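PDB 5HL6: putative GAF sensor protein from Burkholderia vietnamiensis, which probably reduces the R-sulfoxide of free methionine back to methionine. Local coordinates for residues L27-A31 / L51-L56; S121-I125 / A147-D151; F67-V73 / V84-L88. Numbering follows the deposited sequence.

Contact 1: L27-A31 / L51-L56. With EDO (1,2-ethanediol), chain C.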
ATOM      1  N   LEU B  27     -15.840  10.151  -5.182  1.00 29.73           N
ATOM      2  CA  LEU B  27     -14.776   9.215  -4.830  1.00 27.88           C
ATOM      3  C   LEU B  27     -15.273   7.771  -4.836  1.00 31.42           C
ATOM      4  O   LEU B  27     -14.526   6.862  -5.222  1.00 30.77           O
ATOM      5  CB  LEU B  27     -14.193   9.602  -3.466  1.00 25.48           C
ATOM      6  CG  LEU B  27     -12.888   8.949  -3.012  1.00 33.07           C
ATOM      7  CD1 LEU B  27     -11.828   9.047  -4.098  1.00 27.91           C
ATOM      8  CD2 LEU B  27     -12.386   9.597  -1.725  1.00 31.12           C
ATOM      9  N   ALA B  28     -16.538   7.549  -4.458  1.00 27.00           N
ATOM     10  CA  ALA B  28     -17.110   6.206  -4.492  1.00 28.35           C
ATOM     11  C   ALA B  28     -17.195   5.675  -5.916  1.00 28.78           C
ATOM     12  O   ALA B  28     -16.953   4.485  -6.163  1.00 27.60           O
ATOM     13  CB  ALA B  28     -18.496   6.213  -3.845  1.00 26.56           C
ATOM     14  N   GLU B  29     -17.555   6.535  -6.867  1.00 31.62           N
ATOM     15  CA  GLU B  29     -17.602   6.095  -8.258  1.00 32.57           C
ATOM     16  C   GLU B  29     -16.204   5.805  -8.783  1.00 30.71           C
ATOM     17  O   GLU B  29     -16.001   4.836  -9.523  1.00 30.85           O
ATOM     18  CB  GLU B  29     -18.300   7.141  -9.127  1.00 38.56           C
ATOM     19  CG  GLU B  29     -18.231   6.839 -10.620  1.00 47.54           C
ATOM     20  CD  GLU B  29     -18.836   5.484 -10.994  1.00 59.68           C
ATOM     21  OE1 GLU B  29     -19.953   5.172 -10.526  1.00 62.83           O
ATOM     22  OE2 GLU B  29     -18.191   4.730 -11.761  1.00 58.70           O
ATOM     23  N   GLN B  30     -15.223   6.630  -8.403  1.00 32.72           N
ATOM     24  CA  GLN B  30     -13.838   6.340  -8.762  1.00 33.94           C
ATOM     25  C   GLN B  30     -13.394   5.012  -8.170  1.00 31.77           C
ATOM     26  O   GLN B  30     -12.767   4.192  -8.855  1.00 27.89           O
ATOM     27  CB  GLN B  30     -12.916   7.455  -8.281  1.00 36.09           C
ATOM     28  CG  GLN B  30     -13.083   8.775  -8.970  1.00 41.78           C
ATOM     29  CD  GLN B  30     -12.146   9.802  -8.394  1.00 51.43           C
ATOM     30  OE1 GLN B  30     -12.392  10.345  -7.316  1.00 58.14           O
ATOM     31  NE2 GLN B  30     -11.046  10.059  -9.092  1.00 57.37           N
ATOM     32  N   ALA B  31     -13.703   4.790  -6.886  1.00 26.76           N
ATOM     33  CA  ALA B  31     -13.362   3.528  -6.238  1.00 27.42           C
ATOM     34  C   ALA B  31     -14.021   2.349  -6.941  1.00 29.04           C
ATOM     35  O   ALA B  31     -13.385   1.309  -7.150  1.00 29.09           O
ATOM     36  CB  ALA B  31     -13.764   3.564  -4.762  1.00 24.25           C
ATOM     37  N   LEU B  51      -5.954   5.430  -3.517  1.00 21.28           N
ATOM     38  CA  LEU B  51      -6.911   6.369  -4.087  1.00 25.30           C
ATOM     39  C   LEU B  51      -7.499   7.278  -3.010  1.00 26.07           C
ATOM     40  O   LEU B  51      -7.537   8.505  -3.166  1.00 24.30           O
ATOM     41  CB  LEU B  51      -8.020   5.597  -4.810  1.00 25.41           C
ATOM     42  CG  LEU B  51      -9.222   6.441  -5.219  1.00 27.47           C
ATOM     43  CD1 LEU B  51      -8.821   7.444  -6.296  1.00 28.60           C
ATOM     44  CD2 LEU B  51     -10.346   5.530  -5.709  1.00 32.22           C
ATOM     45  N   VAL B  52      -7.952   6.694  -1.903  1.00 23.11           N
ATOM     46  CA  VAL B  52      -8.584   7.505  -0.867  1.00 21.84           C
ATOM     47  C   VAL B  52      -7.577   8.447  -0.235  1.00 24.11           C
ATOM     48  O   VAL B  52      -7.866   9.634  -0.029  1.00 25.69           O
ATOM     49  CB  VAL B  52      -9.259   6.607   0.181  1.00 25.47           C
ATOM     50  CG1 VAL B  52      -9.875   7.464   1.287  1.00 23.41           C
ATOM     51  CG2 VAL B  52     -10.321   5.733  -0.502  1.00 24.11           C
ATOM     52  N   TYR B  53      -6.380   7.938   0.079  1.00 19.98           N
ATOM     53  CA  TYR B  53      -5.376   8.756   0.745  1.00 22.26           C
ATOM     54  C   TYR B  53      -5.028   9.980  -0.090  1.00 26.49           C
ATOM     55  O   TYR B  53      -4.811  11.072   0.449  1.00 25.56           O
ATOM     56  CB  TYR B  53      -4.128   7.917   1.022  1.00 23.39           C
ATOM     57  CG  TYR B  53      -3.042   8.639   1.778  1.00 23.49           C
ATOM     58  CD1 TYR B  53      -3.114   8.781   3.161  1.00 28.99           C
ATOM     59  CD2 TYR B  53      -1.939   9.172   1.118  1.00 25.58           C
ATOM     60  CE1 TYR B  53      -2.123   9.434   3.859  1.00 28.63           C
ATOM     61  CE2 TYR B  53      -0.936   9.830   1.816  1.00 30.89           C
ATOM     62  CZ  TYR B  53      -1.036   9.953   3.187  1.00 31.37           C
ATOM     63  OH  TYR B  53      -0.046  10.605   3.900  1.00 35.81           O
ATOM     64  N   HIS B  54      -5.000   9.834  -1.409  1.00 21.36           N
ATOM     65  CA  HIS B  54      -4.565  10.953  -2.226  1.00 25.57           C
ATOM     66  C   HIS B  54      -5.717  11.818  -2.708  1.00 27.07           C
ATOM     67  O   HIS B  54      -5.472  12.862  -3.313  1.00 29.12           O
ATOM     68  CB  HIS B  54      -3.704  10.442  -3.386  1.00 35.23           C
ATOM     69  CG  HIS B  54      -2.324  10.047  -2.947  1.00 35.25           C
ATOM     70  ND1 HIS B  54      -1.994   8.757  -2.591  1.00 34.66           N
ATOM     71  CD2 HIS B  54      -1.213  10.792  -2.728  1.00 36.89           C
ATOM     72  CE1 HIS B  54      -0.729   8.718  -2.209  1.00 34.41           C
ATOM     73  NE2 HIS B  54      -0.233   9.939  -2.281  1.00 34.79           N
ATOM     74  N   SER B  55      -6.961  11.452  -2.389  1.00 26.20           N
ATOM     75  CA  SER B  55      -8.110  12.269  -2.762  1.00 25.74           C
ATOM     76  C   SER B  55      -8.624  13.167  -1.643  1.00 31.36           C
ATOM     77  O   SER B  55      -9.329  14.138  -1.934  1.00 38.37           O
ATOM     78  CB  SER B  55      -9.255  11.372  -3.246  1.00 32.50           C
ATOM     79  OG  SER B  55      -8.818  10.552  -4.320  1.00 30.92           O
ATOM     80  N   LEU B  56      -8.304  12.876  -0.383  1.00 30.77           N
ATOM     81  CA  LEU B  56      -8.739  13.687   0.748  1.00 35.53           C
ATOM     82  C   LEU B  56      -7.545  14.394   1.380  1.00 37.77           C
ATOM     83  O   LEU B  56      -6.459  13.819   1.493  1.00 36.57           O
ATOM     84  CB  LEU B  56      -9.456  12.824   1.790  1.00 32.95           C
ATOM     85  CG  LEU B  56     -10.563  11.938   1.212  1.00 31.83           C
ATOM     86  CD1 LEU B  56     -10.991  10.907   2.219  1.00 29.91           C
ATOM     87  CD2 LEU B  56     -11.761  12.755   0.768  1.00 38.61           C
TER
HETATM   88  C1  EDO C 201      -2.750  12.953   2.335  1.00 51.09           C
HETATM   89  O1  EDO C 201      -3.659  13.966   2.792  1.00 51.71           O
HETATM   90  C2  EDO C 201      -2.314  13.247   0.902  1.00 46.31           C
HETATM   91  O2  EDO C 201      -3.479  13.387   0.078  1.00 52.08           O
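In this GAF domain the N-terminal helices 20-35 and 41-55 lie side by side on helix 152-176, and the contact joins the first two. The local axes run nearly antiparallel, at 149°, and approach to 11.0 Å, a wide spacing bridged by leucines; no hydrogen bond crosses. Leu51 comes first: its CG is 3.9 Å from Leu27 CD1, while its CD2 sits 3.6 Å from Ala31 N and 4.1 Å from Ala31 CB, so it fills the space between these two residues, one helical turn apart. Leu51 also packs on Pro81 of the second subunit. Val52 contributes less, with CG1 4.5 Å from Leu27 CD2. An ethanediol, probably from the crystallisation liquor, lies over one face of the Tyr53 ring and gives a hydrogen bond from O2 to Tyr53 O (2.7 Å). Ser55 turns its hydroxyl back into its own helix: OG donates to Leu51 O at 2.7 Å while lying 3.4 Å from Leu27 CD1. At Leu56, CD2 reaches Leu27 CD2 at 4.1 Å, and the two leucines extend the apolar seam to Leu161 and Met158 of helix 152-176. Leu56 O accepts a hydrogen bond from ethanediol O1 at 3.1 Å.

Contact 2: S121-I125 / A147-D151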
ATOM      1  N   SER B 121      -1.124  10.962  14.797  1.00 47.31           N
ATOM      2  CA  SER B 121      -2.560  11.013  14.561  1.00 44.12           C
ATOM      3  C   SER B 121      -3.256  11.770  15.687  1.00 46.08           C
ATOM      4  O   SER B 121      -3.005  11.521  16.871  1.00 47.04           O
ATOM      5  CB  SER B 121      -3.134   9.601  14.425  1.00 35.86           C
ATOM      6  N   GLU B 122      -4.123  12.706  15.309  1.00 42.01           N
ATOM      7  CA  GLU B 122      -4.930  13.465  16.252  1.00 46.75           C
ATOM      8  C   GLU B 122      -6.410  13.124  16.169  1.00 42.37           C
ATOM      9  O   GLU B 122      -7.106  13.193  17.183  1.00 44.17           O
ATOM     10  CB  GLU B 122      -4.738  14.972  16.020  1.00 49.59           C
ATOM     11  CG  GLU B 122      -5.057  15.843  17.222  1.00 68.25           C
ATOM     12  CD  GLU B 122      -3.914  15.912  18.223  1.00 78.56           C
ATOM     13  OE1 GLU B 122      -2.740  15.793  17.805  1.00 79.26           O
ATOM     14  OE2 GLU B 122      -4.191  16.087  19.429  1.00 85.36           O
ATOM     15  N   SER B 123      -6.899  12.747  14.990  1.00 34.63           N
ATOM     16  CA  SER B 123      -8.266  12.285  14.811  1.00 33.69           C
ATOM     17  C   SER B 123      -8.258  11.094  13.858  1.00 28.68           C
ATOM     18  O   SER B 123      -7.336  10.906  13.060  1.00 29.65           O
ATOM     19  CB  SER B 123      -9.194  13.399  14.294  1.00 37.19           C
ATOM     20  OG  SER B 123      -8.670  14.018  13.139  1.00 40.17           O
ATOM     21  N   GLU B 124      -9.299  10.281  13.963  1.00 25.84           N
ATOM     22  CA  GLU B 124      -9.261   8.961  13.359  1.00 28.61           C
ATOM     23  C   GLU B 124     -10.686   8.484  13.144  1.00 27.91           C
ATOM     24  O   GLU B 124     -11.589   8.817  13.917  1.00 31.26           O
ATOM     25  CB  GLU B 124      -8.477   7.991  14.256  1.00 32.50           C
ATOM     26  CG  GLU B 124      -8.474   6.533  13.808  1.00 29.78           C
ATOM     27  CD  GLU B 124      -7.576   5.665  14.674  1.00 35.28           C
ATOM     28  OE1 GLU B 124      -7.180   4.568  14.225  1.00 35.04           O
ATOM     29  OE2 GLU B 124      -7.275   6.079  15.812  1.00 39.67           O
ATOM     30  N   ILE B 125     -10.877   7.716  12.079  1.00 26.46           N
ATOM     31  CA  ILE B 125     -12.133   7.024  11.822  1.00 26.76           C
ATOM     32  C   ILE B 125     -11.792   5.588  11.446  1.00 30.02           C
ATOM     33  O   ILE B 125     -10.873   5.350  10.643  1.00 24.98           O
ATOM     34  CB  ILE B 125     -12.956   7.722  10.721  1.00 31.21           C
ATOM     35  CG1 ILE B 125     -14.245   6.959  10.451  1.00 38.76           C
ATOM     36  CG2 ILE B 125     -12.153   7.841   9.414  1.00 32.25           C
ATOM     37  CD1 ILE B 125     -15.179   7.690   9.534  1.00 44.86           C
ATOM     38  N   ALA B 147      -6.876  17.895  14.715  1.00 41.77           N
ATOM     39  CA  ALA B 147      -7.946  17.540  15.639  1.00 40.19           C
ATOM     40  C   ALA B 147      -9.311  17.675  14.967  1.00 45.22           C
ATOM     41  O   ALA B 147      -9.562  18.626  14.219  1.00 47.71           O
ATOM     42  CB  ALA B 147      -7.881  18.424  16.884  1.00 41.09           C
ATOM     43  N   ALA B 148     -10.186  16.698  15.225  1.00 39.46           N
ATOM     44  CA  ALA B 148     -11.569  16.711  14.740  1.00 40.76           C
ATOM     45  C   ALA B 148     -11.647  16.890  13.222  1.00 45.68           C
ATOM     46  O   ALA B 148     -12.480  17.639  12.705  1.00 45.54           O
ATOM     47  CB  ALA B 148     -12.383  17.790  15.457  1.00 53.32           C
ATOM     48  N   ARG B 149     -10.773  16.191  12.495  1.00 40.67           N
ATOM     49  CA  ARG B 149     -10.829  16.241  11.038  1.00 43.38           C
ATOM     50  C   ARG B 149     -12.073  15.544  10.489  1.00 42.59           C
ATOM     51  O   ARG B 149     -12.564  15.918   9.416  1.00 45.61           O
ATOM     52  CB  ARG B 149      -9.556  15.621  10.455  1.00 42.52           C
ATOM     53  CG  ARG B 149      -9.637  15.137   9.003  1.00 47.49           C
ATOM     54  CD  ARG B 149      -9.554  16.283   8.013  1.00 46.63           C
ATOM     55  NE  ARG B 149      -9.486  15.815   6.627  1.00 40.54           N
ATOM     56  CZ  ARG B 149     -10.545  15.499   5.890  1.00 42.87           C
ATOM     57  NH1 ARG B 149     -11.765  15.581   6.409  1.00 43.48           N
ATOM     58  NH2 ARG B 149     -10.389  15.099   4.632  1.00 40.18           N
ATOM     59  N   PHE B 150     -12.607  14.556  11.206  1.00 39.79           N
ATOM     60  CA  PHE B 150     -13.714  13.737  10.724  1.00 36.57           C
ATOM     61  C   PHE B 150     -14.981  14.027  11.521  1.00 41.24           C
ATOM     62  O   PHE B 150     -14.986  13.932  12.755  1.00 41.14           O
ATOM     63  CB  PHE B 150     -13.367  12.247  10.807  1.00 34.33           C
ATOM     64  CG  PHE B 150     -12.056  11.895  10.156  1.00 36.65           C
ATOM     65  CD1 PHE B 150     -11.932  11.901   8.777  1.00 33.59           C
ATOM     66  CD2 PHE B 150     -10.948  11.562  10.925  1.00 30.07           C
ATOM     67  CE1 PHE B 150     -10.724  11.583   8.175  1.00 36.55           C
ATOM     68  CE2 PHE B 150      -9.737  11.248  10.330  1.00 30.56           C
ATOM     69  CZ  PHE B 150      -9.627  11.257   8.955  1.00 35.50           C
ATOM     70  N   ASP B 151     -16.056  14.370  10.812  1.00 36.22           N
ATOM     71  CA  ASP B 151     -17.372  14.570  11.394  1.00 37.05           C
ATOM     72  C   ASP B 151     -18.319  13.492  10.877  1.00 43.25           C
ATOM     73  O   ASP B 151     -17.907  12.541  10.202  1.00 38.75           O
ATOM     74  CB  ASP B 151     -17.884  15.984  11.094  1.00 46.49           C
ATOM     75  CG  ASP B 151     -17.942  16.296   9.601  1.00 51.39           C
ATOM     76  OD1 ASP B 151     -18.239  15.389   8.791  1.00 48.46           O
ATOM     77  OD2 ASP B 151     -17.701  17.466   9.236  1.00 52.45           O
TER
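A serine side chain, not a strand backbone, makes the one hydrogen bond between these segments: Arg149 N donates to Ser123 OG at 3.1 Å with an N-H...O angle of 156°. The touching parts run only 13° from parallel, yet 147-151 has no regular strand geometry. Ser123 OG is also hydrogen-bonded to Val146 O, so the hydroxyl meets the loop backbone at two points. Glu122 CG packs 3.7 Å from Ala147 CA. The CA-to-CB bond of Phe150 points toward the strand, and Ile125 CG2 stands over one ring face, 4.0 Å from the centroid and 4° off its normal, a CH-pi contact, while Ser123 O approaches the ring edge, 3.7 Å from Phe150 CE2. Arg149 leads its guanidinium away from the strand, and its NE is hydrogen-bonded to Asp57 O. Asp151 N-caps helix 152-176, its OD1 accepting from Asp154 N. On the strand side, Glu122 and Ser123 both face Ser144, a classic beta bulge where strand 123-130 pairs with 136-144 in the antiparallel sheet of the GAF fold.

Contact 3: F67-V73 / V84-L88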
ATOM      1  N   PHE B  67      -8.753  -9.266   9.503  1.00 24.40           N
ATOM      2  CA  PHE B  67      -8.938 -10.271  10.538  1.00 18.74           C
ATOM      3  C   PHE B  67      -8.418 -11.618  10.053  1.00 32.21           C
ATOM      4  O   PHE B  67      -8.844 -12.113   9.002  1.00 29.89           O
ATOM      5  CB  PHE B  67     -10.419 -10.354  10.892  1.00 22.25           C
ATOM      6  CG  PHE B  67     -10.708 -11.186  12.095  1.00 27.48           C
ATOM      7  CD1 PHE B  67     -10.153 -10.862  13.328  1.00 22.32           C
ATOM      8  CD2 PHE B  67     -11.558 -12.274  12.011  1.00 31.82           C
ATOM      9  CE1 PHE B  67     -10.432 -11.630  14.456  1.00 27.58           C
ATOM     10  CE2 PHE B  67     -11.845 -13.040  13.133  1.00 36.62           C
ATOM     11  CZ  PHE B  67     -11.275 -12.718  14.356  1.00 32.10           C
ATOM     12  N   ASP B  68      -7.495 -12.219  10.810  1.00 26.28           N
ATOM     13  CA  ASP B  68      -6.920 -13.501  10.424  1.00 26.05           C
ATOM     14  C   ASP B  68      -7.603 -14.677  11.112  1.00 29.57           C
ATOM     15  O   ASP B  68      -7.056 -15.782  11.138  1.00 34.43           O
ATOM     16  CB  ASP B  68      -5.410 -13.515  10.685  1.00 24.77           C
ATOM     17  CG  ASP B  68      -5.047 -13.639  12.166  1.00 36.63           C
ATOM     18  OD1 ASP B  68      -5.932 -13.524  13.045  1.00 33.88           O
ATOM     19  OD2 ASP B  68      -3.848 -13.849  12.445  1.00 35.27           O
ATOM     20  N   GLY B  69      -8.798 -14.467  11.646  1.00 26.69           N
ATOM     21  CA  GLY B  69      -9.478 -15.474  12.417  1.00 31.13           C
ATOM     22  C   GLY B  69      -9.248 -15.372  13.906  1.00 33.44           C
ATOM     23  O   GLY B  69     -10.041 -15.915  14.682  1.00 34.36           O
ATOM     24  N   THR B  70      -8.188 -14.685  14.323  1.00 31.47           N
ATOM     25  CA  THR B  70      -7.897 -14.474  15.735  1.00 33.46           C
ATOM     26  C   THR B  70      -7.768 -13.000  16.077  1.00 35.49           C
ATOM     27  O   THR B  70      -8.342 -12.544  17.074  1.00 34.32           O
ATOM     28  CB  THR B  70      -6.606 -15.220  16.113  1.00 37.29           C
ATOM     29  OG1 THR B  70      -6.807 -16.628  15.948  1.00 36.63           O
ATOM     30  CG2 THR B  70      -6.206 -14.921  17.550  1.00 39.90           C
ATOM     31  N   GLU B  71      -7.027 -12.237  15.272  1.00 31.34           N
ATOM     32  CA  GLU B  71      -6.807 -10.827  15.538  1.00 28.79           C
ATOM     33  C   GLU B  71      -6.646 -10.098  14.215  1.00 20.16           C
ATOM     34  O   GLU B  71      -6.637 -10.712  13.143  1.00 25.82           O
ATOM     35  CB  GLU B  71      -5.585 -10.624  16.444  1.00 29.81           C
ATOM     36  CG  GLU B  71      -4.281 -11.140  15.851  1.00 29.60           C
ATOM     37  CD  GLU B  71      -3.112 -10.990  16.813  1.00 38.53           C
ATOM     38  OE1 GLU B  71      -3.274 -10.328  17.863  1.00 34.66           O
ATOM     39  OE2 GLU B  71      -2.034 -11.542  16.513  1.00 36.89           O
ATOM     40  N   LEU B  72      -6.511  -8.775  14.299  1.00 25.89           N
ATOM     41  CA  LEU B  72      -6.240  -7.945  13.126  1.00 23.19           C
ATOM     42  C   LEU B  72      -4.756  -7.965  12.756  1.00 24.33           C
ATOM     43  O   LEU B  72      -3.877  -7.964  13.629  1.00 23.50           O
ATOM     44  CB  LEU B  72      -6.684  -6.504  13.389  1.00 20.35           C
ATOM     45  CG  LEU B  72      -8.176  -6.299  13.658  1.00 23.03           C
ATOM     46  CD1 LEU B  72      -8.447  -4.865  14.067  1.00 23.86           C
ATOM     47  CD2 LEU B  72      -8.928  -6.617  12.384  1.00 21.20           C
ATOM     48  N   VAL B  73      -4.488  -7.978  11.445  1.00 21.03           N
ATOM     49  CA  VAL B  73      -3.139  -7.978  10.880  1.00 23.61           C
ATOM     50  C   VAL B  73      -3.116  -6.935   9.771  1.00 18.72           C
ATOM     51  O   VAL B  73      -4.013  -6.918   8.923  1.00 17.00           O
ATOM     52  CB  VAL B  73      -2.743  -9.359  10.317  1.00 24.04           C
ATOM     53  CG1 VAL B  73      -1.275  -9.342   9.859  1.00 24.99           C
ATOM     54  CG2 VAL B  73      -2.992 -10.482  11.340  1.00 25.38           C
ATOM     55  N   VAL B  84       1.170  -3.552  13.594  1.00 30.71           N
ATOM     56  CA  VAL B  84       1.208  -4.737  12.741  1.00 29.47           C
ATOM     57  C   VAL B  84       0.101  -5.713  13.112  1.00 26.94           C
ATOM     58  O   VAL B  84      -0.663  -6.155  12.252  1.00 28.63           O
ATOM     59  CB  VAL B  84       2.598  -5.405  12.810  1.00 40.15           C
ATOM     60  CG1 VAL B  84       2.698  -6.532  11.798  1.00 38.50           C
ATOM     61  CG2 VAL B  84       3.694  -4.371  12.572  1.00 42.59           C
ATOM     62  N   ARG B  85      -0.014  -6.043  14.395  1.00 26.64           N
ATOM     63  CA  ARG B  85      -1.081  -6.896  14.900  1.00 26.25           C
ATOM     64  C   ARG B  85      -1.848  -6.179  15.999  1.00 31.66           C
ATOM     65  O   ARG B  85      -1.250  -5.534  16.870  1.00 24.76           O
ATOM     66  CB  ARG B  85      -0.526  -8.224  15.423  1.00 28.70           C
ATOM     67  CG  ARG B  85      -0.114  -9.134  14.289  1.00 29.19           C
ATOM     68  CD  ARG B  85       0.528 -10.438  14.718  1.00 34.54           C
ATOM     69  NE  ARG B  85       0.772 -11.204  13.504  1.00 37.13           N
ATOM     70  CZ  ARG B  85      -0.108 -12.053  12.982  1.00 34.82           C
ATOM     71  NH1 ARG B  85      -1.253 -12.276  13.615  1.00 31.34           N
ATOM     72  NH2 ARG B  85       0.164 -12.688  11.842  1.00 30.04           N
ATOM     73  N   ILE B  86      -3.174  -6.300  15.959  1.00 28.54           N
ATOM     74  CA  ILE B  86      -4.051  -5.670  16.945  1.00 29.61           C
ATOM     75  C   ILE B  86      -5.063  -6.705  17.428  1.00 29.55           C
ATOM     76  O   ILE B  86      -5.811  -7.273  16.621  1.00 29.28           O
ATOM     77  CB  ILE B  86      -4.769  -4.437  16.375  1.00 26.00           C
ATOM     78  CG1 ILE B  86      -3.756  -3.392  15.911  1.00 28.23           C
ATOM     79  CG2 ILE B  86      -5.688  -3.816  17.414  1.00 25.19           C
ATOM     80  CD1 ILE B  86      -4.377  -2.258  15.147  1.00 25.22           C
ATOM     81  N   ALA B  87      -5.093  -6.940  18.742  1.00 31.77           N
ATOM     82  CA  ALA B  87      -6.057  -7.858  19.323  1.00 36.43           C
ATOM     83  C   ALA B  87      -7.454  -7.249  19.293  1.00 28.86           C
ATOM     84  O   ALA B  87      -7.623  -6.029  19.362  1.00 29.76           O
ATOM     85  CB  ALA B  87      -5.675  -8.201  20.764  1.00 36.01           C
ATOM     86  N   LEU B  88      -8.458  -8.116  19.178  1.00 32.28           N
ATOM     87  CA  LEU B  88      -9.841  -7.682  19.331  1.00 28.45           C
ATOM     88  C   LEU B  88     -10.004  -6.913  20.635  1.00 34.33           C
ATOM     89  O   LEU B  88      -9.507  -7.334  21.684  1.00 32.86           O
ATOM     90  CB  LEU B  88     -10.779  -8.890  19.300  1.00 25.78           C
ATOM     91  CG  LEU B  88     -11.031  -9.526  17.918  1.00 39.38           C
ATOM     92  CD1 LEU B  88     -11.972 -10.709  18.023  1.00 36.58           C
ATOM     93  CD2 LEU B  88     -11.555  -8.511  16.897  1.00 34.89           C
TER
HETATM   94  O   HOH W   1      -1.755 -14.403  10.878  1.00 30.47           O
HETATM   95  O   HOH W   2      -7.995 -10.823  19.314  1.00 28.77           O
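Two backbone hydrogen bonds of 2.9 Å, Leu72 N to Ile86 O and Ile86 N to Leu72 O, satisfy both polar groups of each residue and define a hydrogen-bonded antiparallel pair. Val73 and Arg85 follow as a non-hydrogen-bonded pair, where Val73 CA lies 3.4 Å from Val84 O in a CA-H...O contact. This is the hairpin of strands 72-77 and 85-86 at one edge of the GAF sheet. Before it, Asp68 OD1 accepts from Thr70 N and Glu71 N, both at 2.8 Å, forming an Asx turn and motif, while Asp68 N donates to Glu71 O (2.9 Å). The other carboxylate oxygen, Asp68 OD2, forms a salt bridge with Arg85 NH1 at 3.3 Å; Glu71 OE2 joins the same NH1 at 3.1 Å. Water 1 links Asp68 OD2 to Arg85 NH2, each 2.7 Å away, and Arg85 NE is taken by Glu38 of the second subunit. Water 2 donates to Thr70 O at 2.8 Å and accepts from Leu88 N at 2.7 Å.

In the fold
All three contacts belong to one GAF domain but lie in different layers of it. Contact 1 lies in the helical layer; contacts 2 and 3 both reach the antiparallel sheet, with centres 23 Å apart and nearest atoms about 7 Å apart. Contacts 1 and 2, with centres 18 Å apart, touch directly: Leu56 CB lies 3.8 Å from Arg149 NH2, linking segment 51-56 to the loop before helix 152-176. Contacts 1 and 3 fall on opposite sides of the chain's centre, 26 Å between centres, yet both reach the second subunit. Ethanediol molecules mark two places, one bound at 51-56 and another about 3 Å from the Phe67 side chain.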